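Local coordinates for capsular polysaccharide export system protein KpsC (Thermosulfurimonas dismutans, PDB 6MGB) that is a CMP-binding, GT-B type glycosyltransferase that probably adds beta-linked Kdo in building the glycolipid anchor of bacterial capsular polysaccharide, at residues Y51-T54 / A55-A58; F263-P266 / F267-W271; L107-N110 / L111-G115; M59-A62 / R63-L67. All coordinates share one frame; numbering follows the deposited sequence. Where two conformers were deposited one is given.

Contact 1: residues Y51-T54 / A55-A58; sequences YKST and ARKA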
loop_
_atom_site.group_PDB
_atom_site.type_symbol
_atom_site.label_atom_id
_atom_site.label_comp_id
_atom_site.label_asym_id
_atom_site.label_seq_id
_atom_site.Cartn_x
_atom_site.Cartn_y
_atom_site.Cartn_z
ATOM N N TYR A 51 13.557 4.130 0.821
ATOM C CA TYR A 51 14.776 4.052 1.618
ATOM C C TYR A 51 16.012 3.821 0.757
ATOM O O TYR A 51 17.013 3.286 1.242
ATOM C CB TYR A 51 14.628 2.961 2.678
ATOM C CG TYR A 51 13.700 3.389 3.786
ATOM C CD1 TYR A 51 12.323 3.410 3.594
ATOM C CD2 TYR A 51 14.196 3.803 5.015
ATOM C CE1 TYR A 51 11.469 3.813 4.599
ATOM C CE2 TYR A 51 13.347 4.209 6.028
ATOM C CZ TYR A 51 11.984 4.213 5.813
ATOM O OH TYR A 51 11.129 4.617 6.813
ATOM N N LYS A 52 15.961 4.223 -0.510
ATOM C CA LYS A 52 17.139 4.207 -1.357
ATOM C C LYS A 52 18.187 5.179 -0.814
ATOM O O LYS A 52 17.940 5.954 0.114
ATOM C CB LYS A 52 16.763 4.576 -2.793
ATOM C CG LYS A 52 16.126 5.953 -2.929
ATOM C CD LYS A 52 15.883 6.329 -4.383
ATOM C CE LYS A 52 14.887 5.397 -5.051
ATOM N NZ LYS A 52 14.557 5.838 -6.435
ATOM N N SER A 53 19.376 5.130 -1.418
ATOM C CA SER A 53 20.494 5.939 -0.945
ATOM C C SER A 53 20.123 7.418 -0.877
ATOM O O SER A 53 20.293 8.067 0.162
ATOM C CB SER A 53 21.705 5.728 -1.855
ATOM O OG SER A 53 22.887 6.242 -1.268
ATOM N N THR A 54 19.607 7.969 -1.980
ATOM C CA THR A 54 19.271 9.391 -2.002
ATOM C C THR A 54 18.204 9.733 -0.971
ATOM O O THR A 54 18.237 10.819 -0.384
ATOM C CB THR A 54 18.799 9.809 -3.394
ATOM O OG1 THR A 54 17.724 8.959 -3.816
ATOM C CG2 THR A 54 19.945 9.735 -4.397
ATOM N N ALA A 55 17.250 8.829 -0.739
ATOM C CA ALA A 55 16.200 9.105 0.235
ATOM C C ALA A 55 16.769 9.204 1.644
ATOM O O ALA A 55 16.392 10.097 2.410
ATOM C CB ALA A 55 15.119 8.027 0.162
ATOM N N ARG A 56 17.679 8.297 2.003
ATOM C CA ARG A 56 18.284 8.343 3.329
ATOM C C ARG A 56 19.157 9.580 3.504
ATOM O O ARG A 56 19.309 10.074 4.628
ATOM C CB ARG A 56 19.093 7.070 3.581
ATOM C CG ARG A 56 18.231 5.881 3.977
ATOM C CD ARG A 56 19.043 4.615 4.211
ATOM N NE ARG A 56 19.541 4.033 2.964
ATOM C CZ ARG A 56 20.817 3.752 2.699
ATOM N NH1 ARG A 56 21.774 3.982 3.589
ATOM N NH2 ARG A 56 21.137 3.225 1.525
ATOM N N LYS A 57 19.732 10.097 2.416
ATOM C CA LYS A 57 20.458 11.359 2.508
ATOM C C LYS A 57 19.497 12.504 2.793
ATOM O O LYS A 57 19.806 13.402 3.586
ATOM C CB LYS A 57 21.239 11.633 1.222
ATOM C CG LYS A 57 22.069 12.915 1.293
ATOM C CD LYS A 57 22.746 13.256 -0.024
ATOM C CE LYS A 57 23.579 14.523 0.116
ATOM N NZ LYS A 57 24.080 15.034 -1.191
ATOM N N ALA A 58 18.326 12.487 2.154
ATOM C CA ALA A 58 17.317 13.507 2.419
ATOM C C ALA A 58 16.860 13.459 3.871
ATOM O O ALA A 58 16.708 14.504 4.517
ATOM C CB ALA A 58 16.131 13.321 1.473
HETATM O O HOH W 1 19.258 2.005 0.217
#
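R56 folds back onto Y51 and K52 in the first turn of helix 53-65, a local contact at the N-terminal end of the helix in a beta-alpha-beta crossover between parallel strands 45-49 and 69-74. K52 is the N-cap residue, and its carbonyl O receives R56 N at 3.0 Å. Regular i to i+4 bonding continues with K57 N to S53 O at 3.1 Å and A58 N to T54 O at 3.0 Å. The carbonyl of Y51 lies just ahead of this series and is met by a side chain instead. R56 NE donates to Y51 O over 3.1 Å, with an N-H...O angle of 162°. That oxygen lies in the guanidinium plane, at its edge, whereas the donor stands well above the plane of the Y51 carbonyl. With R56 CG beside its own backbone N (chi1 -79°) and a bend at chi3, the chain doubles back toward the helix start. R56 was modelled in two conformers, so this grip is probably only part-time. K52 CG lies 3.9 Å from A55 CB. On the buried side, A55 and A58 rest on Y69 of strand 69-74. The Y51 ring turns elsewhere, toward Y100, D101 and L173. In the same R56 conformer, a water donates to Y51 O at 2.8 Å and accepts from R56 NH2 at 2.6 Å.

Contact 2: residues F263-P266 / F267-W271; sequences FGMP and FYAGW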
loop_
_atom_site.group_PDB
_atom_site.type_symbol
_atom_site.label_atom_id
_atom_site.label_comp_id
_atom_site.label_asym_id
_atom_site.label_seq_id
_atom_site.Cartn_x
_atom_site.Cartn_y
_atom_site.Cartn_z
ATOM N N PHE A 263 1.231 -11.824 9.419
ATOM C CA PHE A 263 2.441 -12.252 10.106
ATOM C C PHE A 263 3.435 -11.120 10.321
ATOM O O PHE A 263 4.367 -11.278 11.119
ATOM C CB PHE A 263 3.101 -13.395 9.329
ATOM C CG PHE A 263 2.350 -14.686 9.435
ATOM C CD1 PHE A 263 1.083 -14.809 8.888
ATOM C CD2 PHE A 263 2.892 -15.766 10.104
ATOM C CE1 PHE A 263 0.379 -15.987 8.997
ATOM C CE2 PHE A 263 2.195 -16.947 10.209
ATOM C CZ PHE A 263 0.936 -17.060 9.654
ATOM N N GLY A 264 3.264 -9.998 9.622
ATOM C CA GLY A 264 3.899 -8.751 9.973
ATOM C C GLY A 264 2.899 -7.763 10.547
ATOM O O GLY A 264 1.773 -8.109 10.907
ATOM N N MET A 265 3.330 -6.503 10.620
ATOM C CA MET A 265 2.504 -5.414 11.138
ATOM C C MET A 265 2.348 -4.345 10.060
ATOM O O MET A 265 2.912 -3.248 10.166
ATOM C CB MET A 265 3.111 -4.830 12.411
ATOM C CG MET A 265 2.298 -3.715 13.069
ATOM S SD MET A 265 0.607 -4.161 13.532
ATOM C CE MET A 265 0.881 -5.588 14.581
ATOM N N PRO A 266 1.587 -4.639 8.998
ATOM C CA PRO A 266 1.333 -3.623 7.967
ATOM C C PRO A 266 0.427 -2.501 8.456
ATOM O O PRO A 266 -0.021 -2.513 9.606
ATOM C CB PRO A 266 0.677 -4.429 6.838
ATOM C CG PRO A 266 0.055 -5.598 7.524
ATOM C CD PRO A 266 0.980 -5.937 8.658
ATOM N N PHE A 267 0.137 -1.530 7.587
ATOM C CA PHE A 267 -0.577 -0.336 8.027
ATOM C C PHE A 267 -1.978 -0.662 8.525
ATOM O O PHE A 267 -2.526 0.071 9.354
ATOM C CB PHE A 267 -0.640 0.688 6.889
ATOM C CG PHE A 267 -1.475 0.252 5.715
ATOM C CD1 PHE A 267 -2.819 0.586 5.641
ATOM C CD2 PHE A 267 -0.915 -0.476 4.678
ATOM C CE1 PHE A 267 -3.589 0.196 4.559
ATOM C CE2 PHE A 267 -1.682 -0.869 3.595
ATOM C CZ PHE A 267 -3.020 -0.531 3.537
ATOM N N TYR A 268 -2.565 -1.754 8.045
ATOM C CA TYR A 268 -3.934 -2.120 8.378
ATOM C C TYR A 268 -4.023 -3.136 9.510
ATOM O O TYR A 268 -5.134 -3.511 9.900
ATOM C CB TYR A 268 -4.643 -2.675 7.138
ATOM C CG TYR A 268 -3.900 -3.810 6.482
ATOM C CD1 TYR A 268 -2.953 -3.564 5.498
ATOM C CD2 TYR A 268 -4.133 -5.125 6.856
ATOM C CE1 TYR A 268 -2.266 -4.598 4.898
ATOM C CE2 TYR A 268 -3.452 -6.165 6.265
ATOM C CZ TYR A 268 -2.516 -5.896 5.285
ATOM O OH TYR A 268 -1.828 -6.926 4.689
ATOM N N ALA A 269 -2.894 -3.594 10.036
ATOM C CA ALA A 269 -2.887 -4.541 11.139
ATOM C C ALA A 269 -2.894 -3.804 12.475
ATOM O O ALA A 269 -2.539 -2.627 12.567
ATOM C CB ALA A 269 -1.665 -5.455 11.054
ATOM N N GLY A 270 -3.311 -4.519 13.517
ATOM C CA GLY A 270 -3.295 -3.981 14.863
ATOM C C GLY A 270 -4.456 -3.081 15.217
ATOM O O GLY A 270 -4.400 -2.409 16.254
ATOM N N TRP A 271 -5.508 -3.045 14.399
ATOM C CA TRP A 271 -6.679 -2.221 14.663
ATOM C C TRP A 271 -7.900 -3.049 15.046
ATOM O O TRP A 271 -8.993 -2.491 15.200
ATOM C CB TRP A 271 -6.992 -1.354 13.442
ATOM C CG TRP A 271 -5.834 -0.507 13.018
ATOM C CD1 TRP A 271 -5.050 -0.682 11.916
ATOM C CD2 TRP A 271 -5.319 0.644 13.698
ATOM N NE1 TRP A 271 -4.082 0.291 11.866
ATOM C CE2 TRP A 271 -4.223 1.116 12.950
ATOM C CE3 TRP A 271 -5.679 1.320 14.869
ATOM C CZ2 TRP A 271 -3.487 2.234 13.332
ATOM C CZ3 TRP A 271 -4.948 2.430 15.244
ATOM C CH2 TRP A 271 -3.863 2.876 14.480
#
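M265 and P266 pack against Y268 and A269 round a type I beta turn, P266 to A269, in the loop that joins strands 259-262 and 275-276 of the six-stranded parallel sheet, close to the CMP site. The chain enters through F263 and G264, whose backbones still bond to T244, the last residue of strand 241-244, and V245 just after it. M265 follows, with CG anti to its backbone N. Bends at chi2 and chi3 then curl the thioether round to A269, where SD lies 3.6 Å from A269 CB. P266 carries most of the packing. Its CG sits over one face of the Y268 ring, 3.7 Å from the centroid and 23° off the normal, a CH-pi contact displaced toward the phenol end, with P266 CG 3.4 Å from Y268 CZ. The ring comes under the proline because Y268 CG is held between the backbone N and the carbonyl carbon (chi1 54°). Elsewhere on the pyrrolidine, P266 CD touches A269 CB at 3.6 Å. P266 O closes the turn by accepting A269 N at 3.1 Å, the donor approaching 61° out of the carbonyl plane, and the same oxygen also binds R283 NH1. Near the nucleotide, Y268 OH bonds to the backbone O of S247, a CMP-binding residue, and F267 stacks on F76. Y268 CD1 in turn lies 3.5 Å above one face of the F267 ring. Beyond the turn, W271 NE1 donates in its indole plane to F267 O at 3.0 Å.

Contact 3: residues L107-N110 / L111-G115; sequences LLEN and LLNFG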
loop_
_atom_site.group_PDB
_atom_site.type_symbol
_atom_site.label_atom_id
_atom_site.label_comp_id
_atom_site.label_asym_id
_atom_site.label_seq_id
_atom_site.Cartn_x
_atom_site.Cartn_y
_atom_site.Cartn_z
ATOM N N LEU A 107 1.450 9.543 9.652
ATOM C CA LEU A 107 0.233 10.341 9.549
ATOM C C LEU A 107 -1.000 9.447 9.576
ATOM O O LEU A 107 -1.983 9.751 10.260
ATOM C CB LEU A 107 0.257 11.188 8.276
ATOM C CG LEU A 107 -1.052 11.920 7.951
ATOM C CD1 LEU A 107 -1.413 12.910 9.053
ATOM C CD2 LEU A 107 -0.963 12.621 6.607
ATOM N N LEU A 108 -0.958 8.329 8.848
ATOM C CA LEU A 108 -2.108 7.432 8.802
ATOM C C LEU A 108 -2.388 6.834 10.175
ATOM O O LEU A 108 -3.539 6.802 10.627
ATOM C CB LEU A 108 -1.873 6.330 7.768
ATOM C CG LEU A 108 -2.971 5.268 7.658
ATOM C CD1 LEU A 108 -4.331 5.901 7.402
ATOM C CD2 LEU A 108 -2.642 4.271 6.559
ATOM N N GLU A 109 -1.346 6.353 10.856
ATOM C CA GLU A 109 -1.543 5.787 12.186
ATOM C C GLU A 109 -2.124 6.825 13.136
ATOM O O GLU A 109 -2.968 6.504 13.978
ATOM C CB GLU A 109 -0.224 5.245 12.735
ATOM C CG GLU A 109 -0.388 4.426 14.008
ATOM C CD GLU A 109 0.936 4.051 14.640
ATOM O OE1 GLU A 109 1.376 2.897 14.462
ATOM O OE2 GLU A 109 1.537 4.914 15.312
ATOM N N ASN A 110 -1.683 8.080 13.013
ATOM C CA ASN A 110 -2.226 9.138 13.859
ATOM C C ASN A 110 -3.704 9.370 13.566
ATOM O O ASN A 110 -4.508 9.536 14.489
ATOM C CB ASN A 110 -1.428 10.429 13.666
ATOM C CG ASN A 110 -0.062 10.382 14.331
ATOM O OD1 ASN A 110 0.213 9.519 15.165
ATOM N ND2 ASN A 110 0.797 11.334 13.975
ATOM N N LEU A 111 -4.082 9.385 12.284
ATOM C CA LEU A 111 -5.493 9.523 11.935
ATOM C C LEU A 111 -6.322 8.411 12.560
ATOM O O LEU A 111 -7.410 8.659 13.095
ATOM C CB LEU A 111 -5.664 9.518 10.415
ATOM C CG LEU A 111 -5.226 10.778 9.667
ATOM C CD1 LEU A 111 -5.239 10.531 8.169
ATOM C CD2 LEU A 111 -6.127 11.952 10.017
ATOM N N LEU A 112 -5.818 7.178 12.515
ATOM C CA LEU A 112 -6.573 6.047 13.042
ATOM C C LEU A 112 -6.610 6.055 14.563
ATOM O O LEU A 112 -7.616 5.653 15.157
ATOM C CB LEU A 112 -5.967 4.742 12.527
ATOM C CG LEU A 112 -6.084 4.528 11.013
ATOM C CD1 LEU A 112 -5.169 3.408 10.534
ATOM C CD2 LEU A 112 -7.524 4.230 10.625
ATOM N N ASN A 113 -5.535 6.513 15.209
ATOM C CA ASN A 113 -5.478 6.467 16.668
ATOM C C ASN A 113 -6.372 7.526 17.301
ATOM O O ASN A 113 -7.101 7.237 18.257
ATOM C CB ASN A 113 -4.032 6.641 17.146
ATOM C CG ASN A 113 -3.405 5.337 17.615
ATOM O OD1 ASN A 113 -4.094 4.440 18.100
ATOM N ND2 ASN A 113 -2.088 5.234 17.483
ATOM N N PHE A 114 -6.336 8.755 16.786
ATOM C CA PHE A 114 -6.892 9.897 17.497
ATOM C C PHE A 114 -8.038 10.600 16.780
ATOM O O PHE A 114 -8.619 11.533 17.348
ATOM C CB PHE A 114 -5.785 10.918 17.774
ATOM C CG PHE A 114 -4.519 10.312 18.313
ATOM C CD1 PHE A 114 -4.477 9.774 19.589
ATOM C CD2 PHE A 114 -3.366 10.292 17.543
ATOM C CE1 PHE A 114 -3.311 9.219 20.084
ATOM C CE2 PHE A 114 -2.197 9.739 18.037
ATOM C CZ PHE A 114 -2.171 9.202 19.307
ATOM N N GLY A 115 -8.371 10.206 15.552
ATOM C CA GLY A 115 -9.544 10.763 14.905
ATOM C C GLY A 115 -9.341 12.194 14.431
ATOM O O GLY A 115 -8.256 12.595 14.000
HETATM O O HOH W 2 -0.092 7.034 16.344
#
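The amides of L111, L112, N113 and F114 bond in i to i+4 register to the carbonyls of L107, L108, E109 and N110, making 107-114 a short alpha helix that ends where G115 takes a positive phi of 74°. G115 N still bonds back to L111 O at 3.1 Å. One side of the helix is apolar: L108 CG and L112 CD1 meet at 4.1 Å, and the pair packs on A295 of helix 289-299, with A296 against L108 and L292 against L112. The polar side is tied together by a single water. It donates to E109 OE2 at 2.9 Å and to N110 OD1 at 2.8 Å, and accepts from N113 ND2 at 2.9 Å. E109 and N113 lie side by side, their carboxylate and amide planes turned 55° apart. E109 makes salt bridges to R282 and R283, which would probably favour its charged form, while N113 ND2 donates to R282 O and N113 OD1 accepts from K284 N. E109 and N113, one turn apart, thus both hold the loop of R282 to K284 against the helix. F114 CG lies beside its backbone N (chi1 -46°), which brings the ring back alongside N110. One face of that ring is covered centrally by N113 CB, and N110 OD1 approaches the ring edge in plane, 3.8 Å from F114 CE2.

Contact 4: residues M59-A62 / R63-L67; sequences MQKA and REWRL
W65 CG stands beside its own backbone N (chi1 -64°), which swings the indole to K61 CB at the end of helix 53-65; the bend of K61 at chi2 (-55°) then carries CD along the ring to W65 CZ2, 3.9 Å away. K61 CB stands above the six-membered ring of W65, 4.0 Å from its centroid and only 6° off the normal, a CH-pi contact. Beyond the ring the lysine runs alongside E64, and K61 NZ forms a salt bridge to E64 OE2 at 3.2 Å. The place of that oxygen is less certain, since the model puts it too near the Q60 amide. R63 bends at chi3 and crosses Q60 nearly at a right angle, laying one guanidinium face over Q60 CA and bringing NH2 within 3.2 Å of Q60 OE1. The helix finishes in a Schellman motif. R66 adopts positive phi (55°), L67 N returns to A62 O at 3.1 Å on an in-plane lone pair, and R66 N makes a weak bond to R63 O. This leads the chain out of the helix toward strand 69-74 of the beta-alpha-beta unit. M59 and A62 rest on Y69 of that strand, W65 and L67 touch P40 and L43 in the loop before strand 45-49, and K61 packs on F14 just after strand 11-13.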
loop_
_atom_site.group_PDB
_atom_site.type_symbol
_atom_site.label_atom_id
_atom_site.label_comp_id
_atom_site.label_asym_id
_atom_site.label_seq_id
_atom_site.Cartn_x
_atom_site.Cartn_y
_atom_site.Cartn_z
ATOM N N MET A 59 16.629 12.256 4.403
ATOM C CA MET A 59 16.282 12.126 5.816
ATOM C C MET A 59 17.359 12.742 6.698
ATOM O O MET A 59 17.053 13.435 7.675
ATOM C CB MET A 59 16.088 10.656 6.180
ATOM C CG MET A 59 14.986 9.951 5.416
ATOM S SD MET A 59 14.970 8.181 5.759
ATOM C CE MET A 59 13.839 7.602 4.496
ATOM N N GLN A 60 18.627 12.489 6.369
ATOM C CA GLN A 60 19.730 13.034 7.153
ATOM C C GLN A 60 19.737 14.557 7.112
ATOM O O GLN A 60 19.982 15.210 8.133
ATOM C CB GLN A 60 21.052 12.455 6.638
ATOM C CG GLN A 60 22.259 13.385 6.676
ATOM C CD GLN A 60 22.668 13.770 8.079
ATOM O OE1 GLN A 60 22.026 13.387 9.057
ATOM N NE2 GLN A 60 23.757 14.525 8.186
ATOM N N LYS A 61 19.471 15.141 5.941
ATOM C CA LYS A 61 19.435 16.597 5.839
ATOM C C LYS A 61 18.264 17.176 6.623
ATOM O O LYS A 61 18.415 18.199 7.302
ATOM C CB LYS A 61 19.371 17.020 4.371
ATOM C CG LYS A 61 20.632 16.694 3.571
ATOM C CD LYS A 61 21.887 17.273 4.213
ATOM C CE LYS A 61 23.127 16.997 3.385
ATOM N NZ LYS A 61 24.358 17.123 4.215
ATOM N N ALA A 62 17.089 16.545 6.543
ATOM C CA ALA A 62 15.978 16.949 7.401
ATOM C C ALA A 62 16.408 16.962 8.858
ATOM O O ALA A 62 16.186 17.939 9.583
ATOM C CB ALA A 62 14.791 16.001 7.218
ATOM N N ARG A 63 17.025 15.866 9.302
ATOM C CA ARG A 63 17.540 15.784 10.664
ATOM C C ARG A 63 18.528 16.911 10.941
ATOM O O ARG A 63 18.362 17.678 11.896
ATOM C CB ARG A 63 18.199 14.417 10.872
ATOM C CG ARG A 63 17.736 13.663 12.101
ATOM C CD ARG A 63 17.854 12.155 11.892
ATOM N NE ARG A 63 19.120 11.766 11.268
ATOM C CZ ARG A 63 19.242 11.002 10.180
ATOM N NH1 ARG A 63 18.177 10.504 9.563
ATOM N NH2 ARG A 63 20.449 10.720 9.708
ATOM N N GLU A 64 19.566 17.025 10.108
ATOM C CA GLU A 64 20.551 18.091 10.256
ATOM C C GLU A 64 19.882 19.451 10.379
ATOM O O GLU A 64 20.111 20.197 11.337
ATOM C CB GLU A 64 21.494 18.098 9.052
ATOM C CG GLU A 64 22.752 17.291 9.220
ATOM C CD GLU A 64 23.751 17.567 8.114
ATOM O OE1 GLU A 64 24.201 18.727 7.995
ATOM O OE2 GLU A 64 24.075 16.631 7.352
ATOM N N TRP A 65 19.051 19.786 9.400
ATOM C CA TRP A 65 18.525 21.129 9.230
ATOM C C TRP A 65 17.291 21.406 10.074
ATOM O O TRP A 65 16.791 22.537 10.051
ATOM C CB TRP A 65 18.191 21.349 7.758
ATOM C CG TRP A 65 19.393 21.295 6.849
ATOM C CD1 TRP A 65 20.707 21.350 7.219
ATOM C CD2 TRP A 65 19.384 21.162 5.422
ATOM N NE1 TRP A 65 21.514 21.263 6.110
ATOM C CE2 TRP A 65 20.727 21.147 4.994
ATOM C CE3 TRP A 65 18.370 21.057 4.463
ATOM C CZ2 TRP A 65 21.083 21.030 3.652
ATOM C CZ3 TRP A 65 18.727 20.942 3.130
ATOM C CH2 TRP A 65 20.072 20.929 2.737
ATOM N N ARG A 66 16.790 20.419 10.811
ATOM C CA ARG A 66 15.558 20.570 11.574
ATOM C C ARG A 66 14.420 21.029 10.668
ATOM O O ARG A 66 13.703 21.989 10.959
ATOM C CB ARG A 66 15.754 21.532 12.746
ATOM C CG ARG A 66 16.684 20.997 13.823
ATOM C CD ARG A 66 16.577 21.811 15.100
ATOM N NE ARG A 66 15.214 21.817 15.626
ATOM C CZ ARG A 66 14.703 20.876 16.416
ATOM N NH1 ARG A 66 15.437 19.835 16.789
ATOM N NH2 ARG A 66 13.448 20.977 16.835
ATOM N N LEU A 67 14.273 20.333 9.541
ATOM C CA LEU A 67 13.159 20.528 8.631
ATOM C C LEU A 67 12.294 19.274 8.588
ATOM O O LEU A 67 12.790 18.164 8.809
ATOM C CB LEU A 67 13.636 20.843 7.208
ATOM C CG LEU A 67 14.193 22.242 6.944
ATOM C CD1 LEU A 67 14.765 22.319 5.535
ATOM C CD2 LEU A 67 13.121 23.302 7.142
#

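Overall arrangement
Contacts 1 and 4 form the two ends of one helix, 53-65, which packs on the seven-stranded mixed sheet; their centres are about 12 Å apart, and they touch where Y51 meets M59. Contact 3 comes next along the chain and contact 2 last. These two also touch, with centres about 14 Å apart: F267 and W271 of the turn loop lie against helix 107-114, so the loop beside the CMP site is backed by that helix. The pairs stand well apart, contact 1 about 25 Å from contact 2 and contact 4 about 29 Å from it, centre to centre. Contact 2 lies in a loop between two strands of the six-stranded parallel sheet, consistent with a two-domain GT-B architecture.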